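Local atomic coordinates of thiol-activated cytolysin (Desulfobulbus propionicus, PDB entry 6NAL), a protein that probably binds target membranes and assembles into oligomeric beta-barrel pores, as a member of the cholesterol-dependent cytolysin family from a Gram-negative bacterium. Residues S43-M48 with N421-S426; V382-I387 with T414-R419. One frame throughout, in Å; residues are numbered along the deposited sequence.

Overall arrangement
Both contacts lie well away from the centre of the elongated chain, contact 2 at about 39 Å and contact 1 at about 30 Å, with about 9 Å between their own centres. Contact 2 is the inside of a beta sandwich: strands 378-389 and 412-418 belong to different sheets and meet through apolar and aromatic side chains, with no hydrogen bond between them. Contact 1 sits where the long strand 44-59 reaches that sandwich, and joins it through a tyrosine ring, an asparagine and a more distant arginine. Both contacts are buried. They are tied by backbone pairing of strand 422-432 with 378-389, where Arg423 N lies 2.8 Å from Asp385 O, a probable hydrogen bond.

Contact 1: residues S43-M48 with N421-S426; sequences STYIVM and NARNIS
Tyr45 lays one face of its ring against Asn421, whose CB stands 3.5 Å from the ring centroid and only 9° off the ring normal, a well-centred CH-pi contact. The two side chains run at about a right angle to each other, and the Asn421 amide plane is turned 48° from the ring. Asn421 thus meets the ring with its methylene and not with its amide, which leads away from the tyrosine and gives ND2 a weak hydrogen bond to Ile387 O. Tyr45 swings its CG anti to the backbone N (chi1 -176°), which brings the ring alongside the Asn421 backbone, with CD2 3.6 Å from Asn421 CA. At the ring edge, near its plane, Arg423 NH2 approaches CE2 at 4.4 Å, a loose contact; this guanidinium is engaged by Gly420 O at NH1 and by a cation-pi contact with Tyr363. The phenol is held at its far end by a hydrogen bond between Tyr45 OH and Glu38 OE1. No hydrogen bond crosses the two segments, but the Ser43 backbone bonds that of Gly420, just before Asn421. The arrangement is consistent with the interdomain junction of the elongated cytolysin fold, where strand 44-59 meets the C-terminal beta sandwich.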
loop_
_atom_site.group_PDB
_atom_site.type_symbol
_atom_site.label_atom_id
_atom_site.label_comp_id
_atom_site.label_asym_id
_atom_site.label_seq_id
_atom_site.Cartn_x
_atom_site.Cartn_y
_atom_site.Cartn_z
ATOM N N SER A 43 -1.129 1.186 -22.616
ATOM C CA SER A 43 -1.144 2.334 -21.729
ATOM C C SER A 43 -1.260 1.916 -20.273
ATOM O O SER A 43 -1.208 2.774 -19.390
ATOM C CB SER A 43 -2.280 3.322 -22.104
ATOM O OG SER A 43 -3.542 2.720 -22.282
ATOM N N THR A 44 -1.411 0.628 -19.994
ATOM C CA THR A 44 -1.594 0.175 -18.625
ATOM C C THR A 44 -0.253 -0.075 -17.962
ATOM O O THR A 44 0.675 -0.628 -18.566
ATOM C CB THR A 44 -2.451 -1.075 -18.583
ATOM O OG1 THR A 44 -3.701 -0.767 -19.199
ATOM C CG2 THR A 44 -2.710 -1.506 -17.185
ATOM N N TYR A 45 -0.161 0.376 -16.717
ATOM C CA TYR A 45 1.062 0.345 -15.936
ATOM C C TYR A 45 0.893 -0.676 -14.830
ATOM O O TYR A 45 -0.072 -0.595 -14.055
ATOM C CB TYR A 45 1.341 1.695 -15.303
ATOM C CG TYR A 45 2.658 1.809 -14.527
ATOM C CD1 TYR A 45 3.878 1.406 -15.085
ATOM C CD2 TYR A 45 2.676 2.389 -13.277
ATOM C CE1 TYR A 45 5.058 1.574 -14.406
ATOM C CE2 TYR A 45 3.855 2.540 -12.580
ATOM C CZ TYR A 45 5.036 2.117 -13.148
ATOM O OH TYR A 45 6.183 2.265 -12.431
ATOM N N ILE A 46 1.820 -1.625 -14.750
ATOM C CA ILE A 46 1.631 -2.789 -13.895
ATOM C C ILE A 46 2.797 -2.817 -12.941
ATOM O O ILE A 46 3.942 -2.948 -13.371
ATOM C CB ILE A 46 1.519 -4.086 -14.706
ATOM C CG1 ILE A 46 0.288 -3.988 -15.618
ATOM C CG2 ILE A 46 1.387 -5.233 -13.769
ATOM C CD1 ILE A 46 0.276 -4.922 -16.768
ATOM N N VAL A 47 2.527 -2.654 -11.659
ATOM C CA VAL A 47 3.570 -2.651 -10.643
ATOM C C VAL A 47 3.389 -3.876 -9.751
ATOM O O VAL A 47 2.298 -4.108 -9.207
ATOM C CB VAL A 47 3.533 -1.365 -9.805
ATOM C CG1 VAL A 47 4.597 -1.405 -8.709
ATOM C CG2 VAL A 47 3.710 -0.138 -10.663
HETATM N N MSE A 48 4.477 -4.612 -9.555
HETATM C CA MSE A 48 4.447 -5.804 -8.746
HETATM C C MSE A 48 5.404 -5.632 -7.590
HETATM O O MSE A 48 6.594 -5.450 -7.767
HETATM C CB MSE A 48 4.793 -7.048 -9.544
HETATM C CG MSE A 48 4.803 -8.299 -8.633
HETATM SE SE MSE A 48 4.294 -9.980 -9.458
HETATM C CE MSE A 48 5.590 -11.087 -8.540
ATOM N N ASN A 421 1.488 5.241 -15.395
ATOM C CA ASN A 421 2.476 5.755 -14.464
ATOM C C ASN A 421 2.393 7.271 -14.238
ATOM O O ASN A 421 3.171 7.801 -13.444
ATOM C CB ASN A 421 3.869 5.348 -14.947
ATOM C CG ASN A 421 4.224 5.945 -16.283
ATOM O OD1 ASN A 421 3.368 6.150 -17.150
ATOM N ND2 ASN A 421 5.509 6.213 -16.467
ATOM N N ALA A 422 1.452 7.985 -14.828
ATOM C CA ALA A 422 1.372 9.422 -14.598
ATOM C C ALA A 422 0.454 9.749 -13.429
ATOM O O ALA A 422 -0.658 9.233 -13.359
ATOM C CB ALA A 422 0.884 10.112 -15.865
ATOM N N ARG A 423 0.926 10.606 -12.520
ATOM C CA ARG A 423 0.171 11.051 -11.358
ATOM C C ARG A 423 0.171 12.570 -11.282
ATOM O O ARG A 423 0.950 13.258 -11.967
ATOM C CB ARG A 423 0.769 10.579 -10.028
ATOM C CG ARG A 423 1.314 9.199 -9.993
ATOM C CD ARG A 423 0.244 8.205 -9.506
ATOM N NE ARG A 423 0.883 6.931 -9.166
ATOM C CZ ARG A 423 0.936 5.890 -9.979
ATOM N NH1 ARG A 423 0.337 5.981 -11.153
ATOM N NH2 ARG A 423 1.568 4.770 -9.610
ATOM N N ASN A 424 -0.651 13.098 -10.365
ATOM C CA ASN A 424 -0.476 14.479 -9.871
ATOM C C ASN A 424 -0.644 15.523 -10.974
ATOM O O ASN A 424 0.168 16.435 -11.152
ATOM C CB ASN A 424 0.887 14.590 -9.190
ATOM C CG ASN A 424 0.965 15.734 -8.230
ATOM O OD1 ASN A 424 -0.006 16.460 -8.041
ATOM N ND2 ASN A 424 2.141 15.928 -7.628
ATOM N N ILE A 425 -1.748 15.387 -11.706
ATOM C CA ILE A 425 -1.992 16.188 -12.887
ATOM C C ILE A 425 -2.363 17.589 -12.465
ATOM O O ILE A 425 -3.211 17.784 -11.590
ATOM C CB ILE A 425 -3.117 15.584 -13.728
ATOM C CG1 ILE A 425 -2.651 14.411 -14.574
ATOM C CG2 ILE A 425 -3.627 16.587 -14.665
ATOM C CD1 ILE A 425 -2.249 13.232 -13.785
ATOM N N SER A 426 -1.751 18.570 -13.098
ATOM C CA SER A 426 -2.104 19.963 -12.881
ATOM C C SER A 426 -2.450 20.602 -14.218
ATOM O O SER A 426 -1.780 20.357 -15.229
ATOM C CB SER A 426 -0.967 20.689 -12.180
ATOM O OG SER A 426 -0.930 22.069 -12.496
#

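Contact 2: residues V382-I387 with T414-R419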
loop_
_atom_site.group_PDB
_atom_site.type_symbol
_atom_site.label_atom_id
_atom_site.label_comp_id
_atom_site.label_asym_id
_atom_site.label_seq_id
_atom_site.Cartn_x
_atom_site.Cartn_y
_atom_site.Cartn_z
ATOM N N VAL A 382 -0.212 22.236 -18.804
ATOM C CA VAL A 382 -0.493 20.924 -18.241
ATOM C C VAL A 382 0.818 20.276 -17.817
ATOM O O VAL A 382 1.768 20.229 -18.596
ATOM C CB VAL A 382 -1.246 20.027 -19.225
ATOM C CG1 VAL A 382 -1.504 18.685 -18.543
ATOM C CG2 VAL A 382 -2.526 20.678 -19.645
ATOM N N THR A 383 0.884 19.830 -16.559
ATOM C CA THR A 383 2.064 19.192 -15.997
ATOM C C THR A 383 1.641 17.939 -15.228
ATOM O O THR A 383 0.480 17.774 -14.851
ATOM C CB THR A 383 2.844 20.157 -15.079
ATOM O OG1 THR A 383 2.074 20.391 -13.900
ATOM C CG2 THR A 383 3.164 21.506 -15.819
ATOM N N TRP A 384 2.585 17.036 -15.022
ATOM C CA TRP A 384 2.293 15.822 -14.271
ATOM C C TRP A 384 3.599 15.176 -13.857
ATOM O O TRP A 384 4.683 15.566 -14.296
ATOM C CB TRP A 384 1.450 14.819 -15.068
ATOM C CG TRP A 384 2.086 14.345 -16.329
ATOM C CD1 TRP A 384 2.904 13.284 -16.471
ATOM C CD2 TRP A 384 1.945 14.924 -17.637
ATOM N NE1 TRP A 384 3.339 13.184 -17.781
ATOM C CE2 TRP A 384 2.750 14.172 -18.519
ATOM C CE3 TRP A 384 1.219 16.002 -18.146
ATOM C CZ2 TRP A 384 2.850 14.467 -19.879
ATOM C CZ3 TRP A 384 1.319 16.296 -19.502
ATOM C CH2 TRP A 384 2.117 15.519 -20.353
ATOM N N ASP A 385 3.473 14.150 -13.028
ATOM C CA ASP A 385 4.618 13.390 -12.563
ATOM C C ASP A 385 4.559 11.999 -13.161
ATOM O O ASP A 385 3.485 11.421 -13.277
ATOM C CB ASP A 385 4.628 13.305 -11.036
ATOM C CG ASP A 385 5.182 14.565 -10.363
ATOM O OD1 ASP A 385 5.971 15.327 -11.015
ATOM O OD2 ASP A 385 4.835 14.760 -9.160
ATOM N N GLU A 386 5.708 11.456 -13.542
ATOM C CA GLU A 386 5.775 10.090 -14.031
ATOM C C GLU A 386 6.585 9.213 -13.081
ATOM O O GLU A 386 7.719 9.558 -12.704
ATOM C CB GLU A 386 6.365 10.051 -15.438
ATOM C CG GLU A 386 5.370 10.458 -16.523
ATOM C CD GLU A 386 6.004 10.643 -17.911
ATOM O OE1 GLU A 386 7.150 10.158 -18.127
ATOM O OE2 GLU A 386 5.338 11.267 -18.788
ATOM N N ILE A 387 6.016 8.057 -12.734
ATOM C CA ILE A 387 6.588 7.167 -11.741
ATOM C C ILE A 387 7.308 6.048 -12.455
ATOM O O ILE A 387 6.828 5.515 -13.453
ATOM C CB ILE A 387 5.490 6.638 -10.811
ATOM C CG1 ILE A 387 5.290 7.607 -9.645
ATOM C CG2 ILE A 387 5.853 5.328 -10.192
ATOM C CD1 ILE A 387 5.238 9.066 -10.095
ATOM N N THR A 414 -7.202 19.267 -28.646
ATOM C CA THR A 414 -6.158 18.250 -28.706
ATOM C C THR A 414 -6.358 17.251 -27.577
ATOM O O THR A 414 -7.133 17.470 -26.632
ATOM C CB THR A 414 -4.743 18.889 -28.695
ATOM O OG1 THR A 414 -3.775 17.913 -29.100
ATOM C CG2 THR A 414 -4.363 19.509 -27.347
ATOM N N THR A 415 -5.721 16.100 -27.749
ATOM C CA THR A 415 -5.769 15.035 -26.769
ATOM C C THR A 415 -4.340 14.797 -26.314
ATOM O O THR A 415 -3.449 14.590 -27.146
ATOM C CB THR A 415 -6.414 13.783 -27.364
ATOM O OG1 THR A 415 -7.817 14.013 -27.542
ATOM C CG2 THR A 415 -6.268 12.609 -26.421
ATOM N N ILE A 416 -4.117 14.878 -25.004
ATOM C CA ILE A 416 -2.841 14.495 -24.385
ATOM C C ILE A 416 -2.927 13.071 -23.827
ATOM O O ILE A 416 -3.537 12.877 -22.783
ATOM C CB ILE A 416 -2.473 15.492 -23.271
ATOM C CG1 ILE A 416 -2.359 16.907 -23.835
ATOM C CG2 ILE A 416 -1.163 15.097 -22.540
ATOM C CD1 ILE A 416 -2.307 17.910 -22.788
ATOM N N PRO A 417 -2.391 12.046 -24.463
ATOM C CA PRO A 417 -2.481 10.693 -23.880
ATOM C C PRO A 417 -1.406 10.441 -22.822
ATOM O O PRO A 417 -0.231 10.764 -22.998
ATOM C CB PRO A 417 -2.298 9.771 -25.095
ATOM C CG PRO A 417 -1.299 10.575 -25.966
ATOM C CD PRO A 417 -1.564 12.081 -25.678
ATOM N N LEU A 418 -1.831 9.803 -21.728
ATOM C CA LEU A 418 -0.999 9.490 -20.579
ATOM C C LEU A 418 -1.075 8.006 -20.243
ATOM O O LEU A 418 -2.155 7.410 -20.243
ATOM C CB LEU A 418 -1.458 10.321 -19.382
ATOM C CG LEU A 418 -1.138 11.820 -19.529
ATOM C CD1 LEU A 418 -1.861 12.558 -18.415
ATOM C CD2 LEU A 418 0.360 12.116 -19.479
ATOM N N ARG A 419 0.068 7.439 -19.891
ATOM C CA ARG A 419 0.118 6.079 -19.405
ATOM C C ARG A 419 -0.143 6.051 -17.915
ATOM O O ARG A 419 -0.155 7.064 -17.243
ATOM C CB ARG A 419 1.454 5.456 -19.746
ATOM C CG ARG A 419 1.700 5.511 -21.238
ATOM C CD ARG A 419 2.789 4.562 -21.682
ATOM N NE ARG A 419 4.082 4.988 -21.161
ATOM C CZ ARG A 419 5.173 4.229 -21.199
ATOM N NH1 ARG A 419 5.097 3.020 -21.745
ATOM N NH2 ARG A 419 6.322 4.674 -20.702
#
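Trp384 receives Leu418 over one face of its indole: Leu418 CD2 sits 3.6 Å from the centroid of the six-membered ring of Trp384, 23° off the normal, which qualifies as CH-pi. Leu418 CD2 is off-centre, nearest to Trp384 CE2 at 3.3 Å, with CZ2 almost as near. Ile416 meets the same indole farther along, where Ile416 CG2 comes within 4.0 Å of Trp384 CH2 at an oblique angle to the ring. The indole is set across this interface because its CG lies between the backbone N and the carbonyl carbon. Its rotation is held by NE1, which donates to OE2 of Glu386 at 2.9 Å with a nearly straight N-H...O angle of 176°. That oxygen lies nearly in the indole plane and is met on its anti side, somewhat out of the carboxylate plane, so the indole N-H of this buried tryptophan has its acceptor on the same strand, two residues on. This is the core of a beta sandwich, the C-terminal domain of the cytolysin fold: strands 382-387 and 414-418 run nearly parallel (7°), yet their axes are 10.8 Å apart, a spacing bridged by side chains and not by backbone hydrogen bonds. Strand 378-389 pairs with 394-408 and 422-432, whereas 412-418 pairs with 349-372 in the facing layer. Toward the start of strand 382-387, Val382 and Ile416 reach for each other tip to tip, CG2 to CD1 at 4.2 Å. Val382 CG1 meanwhile lies in the indole plane at an edge of Trp384, as does Glu386 CG, so neighbours on its own strand flank the ring. Ile368 of strand 349-372 touches both Val382 and Leu418, and Leu451 packs on Leu418.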